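Local coordinates for protein 4-aminobutyrate transaminase (Acinetobacter baumannii, PDB 6WOP) that probably catalyses the pyridoxal 5'-phosphate-dependent transfer of the amino group of 4-aminobutyrate to 2-oxoglutarate, as a class-III aminotransferase, at residues Ala98-Gly102 with Lys261-Ile265. Residues are numbered along the deposited sequence.
Sequences APIAG and KADLI
In the large pyridoxal-phosphate-binding domain, whose mixed seven-stranded sheet is the fold-type I core of class-III aminotransferases, the loop linking helix 85-97 to strand 104-109 packs on the lead-in and first residues of strand 264-267. Ala-98 leaves the helix with extended phi/psi, and Pro-99 (-82/83) centres an inverse gamma turn closed by a weak bond from Ile-100 N to Ala-98 O (3.0 Å). Ile-100 and Ala-101 are extended; Gly-102 has positive phi (85/-172). In the other segment Lys-261, Ala-262, Leu-264 and Ile-265 are extended, while Asp-263 (-81/-32) makes a kink. Of the CA atoms, those of Ile-100 and Lys-261 are nearest across the segments, 6.1 Å apart, and polar groups are bridged by water. The apolar contact is made by Ile-265 (mt), which sets CD1 3.8 Å from Pro-99 CG and 4.0 Å from Ile-100 CD1. Although its CA-CB bond points away, Ile-100 (mm) brings CD1 back to 3.4 Å from Ala-262 O. Asp-263, buried and with its CA-to-CB bond directed away from 98-102, makes salt bridges with Arg-227 and Arg-283 and accepts a hydrogen bond from Leu-237 N. The Lys-261 side chain lies along the exposed side, CD 3.6 Å from Ala-101 N and 3.9 Å from Ala-101 CB. One water donates to Pro-99 O (2.6 Å) and accepts from Ala-262 N (3.0 Å); a second accepts from Ala-101 N (2.8 Å) and donates to Ala-262 O (2.7 Å).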
ATOM      1  N   ALA A  98     -30.043  13.426  14.209  1.00 20.62           N
ATOM      2  CA  ALA A  98     -29.429  12.365  13.393  1.00 19.95           C
ATOM      3  C   ALA A  98     -29.899  10.997  13.867  1.00 19.99           C
ATOM      4  O   ALA A  98     -30.051  10.779  15.065  1.00 21.79           O
ATOM      5  CB  ALA A  98     -27.908  12.414  13.506  1.00 21.31           C
ATOM      6  N   PRO A  99     -30.097  10.052  12.961  1.00 22.00           N
ATOM      7  CA  PRO A  99     -30.542   8.707  13.392  1.00 22.87           C
ATOM      8  C   PRO A  99     -29.374   7.831  13.865  1.00 23.91           C
ATOM      9  O   PRO A  99     -28.866   6.971  13.162  1.00 26.71           O
ATOM     10  CB  PRO A  99     -31.206   8.142  12.126  1.00 22.50           C
ATOM     11  CG  PRO A  99     -30.598   8.919  10.982  1.00 19.68           C
ATOM     12  CD  PRO A  99     -30.287  10.306  11.512  1.00 18.52           C
ATOM     13  N   ILE A 100     -28.988   8.022  15.116  1.00 21.09           N
ATOM     14  CA  ILE A 100     -27.830   7.392  15.753  1.00 19.54           C
ATOM     15  C   ILE A 100     -28.356   6.723  17.019  1.00 24.53           C
ATOM     16  O   ILE A 100     -29.149   7.318  17.751  1.00 25.25           O
ATOM     17  CB  ILE A 100     -26.727   8.424  16.110  1.00 20.31           C
ATOM     18  CG1 ILE A 100     -26.079   9.036  14.833  1.00 22.00           C
ATOM     19  CG2 ILE A 100     -25.660   7.798  17.125  1.00 21.41           C
ATOM     20  CD1 ILE A 100     -25.378   7.942  13.944  1.00 22.46           C
ATOM     21  N   ALA A 101     -27.894   5.522  17.295  1.00 22.32           N
ATOM     22  CA  ALA A 101     -28.333   4.801  18.485  1.00 26.80           C
ATOM     23  C   ALA A 101     -27.545   5.295  19.698  1.00 26.73           C
ATOM     24  O   ALA A 101     -26.316   5.155  19.742  1.00 26.04           O
ATOM     25  CB  ALA A 101     -28.151   3.292  18.288  1.00 24.77           C
ATOM     26  N   GLY A 102     -28.260   5.839  20.699  1.00 23.79           N
ATOM     27  CA  GLY A 102     -27.631   6.304  21.917  1.00 25.95           C
ATOM     28  C   GLY A 102     -27.122   7.717  21.705  1.00 25.57           C
ATOM     29  O   GLY A 102     -27.394   8.296  20.663  1.00 25.09           O
ATOM     30  N   LYS A 261     -29.874   1.442  11.829  1.00 21.75           N
ATOM     31  CA  LYS A 261     -29.081   2.631  12.100  1.00 26.94           C
ATOM     32  C   LYS A 261     -27.597   2.414  11.802  1.00 26.67           C
ATOM     33  O   LYS A 261     -27.011   1.378  12.145  1.00 29.14           O
ATOM     34  CB  LYS A 261     -29.229   3.044  13.555  1.00 32.11           C
ATOM     35  CG  LYS A 261     -30.582   3.670  13.883  1.00 33.76           C
ATOM     36  CD  LYS A 261     -30.560   4.147  15.321  1.00 40.13           C
ATOM     37  CE  LYS A 261     -31.917   3.953  15.962  1.00 47.49           C
ATOM     38  NZ  LYS A 261     -32.953   4.354  14.992  1.00 48.81           N
ATOM     39  N   ALA A 262     -26.991   3.427  11.213  1.00 23.07           N
ATOM     40  CA  ALA A 262     -25.552   3.478  10.971  1.00 20.41           C
ATOM     41  C   ALA A 262     -24.826   3.964  12.222  1.00 22.18           C
ATOM     42  O   ALA A 262     -25.407   4.656  13.072  1.00 20.98           O
ATOM     43  CB  ALA A 262     -25.265   4.456   9.826  1.00 19.36           C
ATOM     44  N   ASP A 263     -23.538   3.602  12.339  1.00 18.90           N
ATOM     45  CA  ASP A 263     -22.748   4.051  13.464  1.00 18.69           C
ATOM     46  C   ASP A 263     -22.238   5.465  13.257  1.00 16.94           C
ATOM     47  O   ASP A 263     -21.998   6.177  14.240  1.00 18.18           O
ATOM     48  CB  ASP A 263     -21.521   3.132  13.643  1.00 19.79           C
ATOM     49  CG  ASP A 263     -21.922   1.709  13.939  1.00 23.57           C
ATOM     50  OD1 ASP A 263     -22.269   1.463  15.112  1.00 20.70           O
ATOM     51  OD2 ASP A 263     -21.890   0.847  13.007  1.00 23.61           O
ATOM     52  N   LEU A 264     -21.966   5.823  11.993  1.00 17.83           N
ATOM     53  CA  LEU A 264     -21.450   7.118  11.556  1.00 19.31           C
ATOM     54  C   LEU A 264     -22.228   7.603  10.336  1.00 19.44           C
ATOM     55  O   LEU A 264     -22.582   6.803   9.451  1.00 16.66           O
ATOM     56  CB  LEU A 264     -19.953   7.031  11.182  1.00 17.64           C
ATOM     57  CG  LEU A 264     -19.046   6.583  12.311  1.00 19.39           C
ATOM     58  CD1 LEU A 264     -17.669   6.083  11.844  1.00 20.45           C
ATOM     59  CD2 LEU A 264     -18.802   7.842  13.233  1.00 21.37           C
ATOM     60  N   ILE A 265     -22.478   8.918  10.254  1.00 20.31           N
ATOM     61  CA  ILE A 265     -23.146   9.491   9.085  1.00 16.70           C
ATOM     62  C   ILE A 265     -22.340  10.682   8.600  1.00 17.30           C
ATOM     63  O   ILE A 265     -21.967  11.545   9.407  1.00 20.33           O
ATOM     64  CB  ILE A 265     -24.591   9.908   9.402  1.00 18.96           C
ATOM     65  CG1 ILE A 265     -25.408   8.701   9.840  1.00 16.72           C
ATOM     66  CG2 ILE A 265     -25.217  10.563   8.186  1.00 21.51           C
ATOM     67  CD1 ILE A 265     -26.814   9.056  10.361  1.00 17.71           C
TER
HETATM   68  O   HOH W   1     -28.757   5.782  10.836  1.00 20.19           O
HETATM   69  O   HOH W   2     -25.959   4.212  15.679  1.00 20.65           O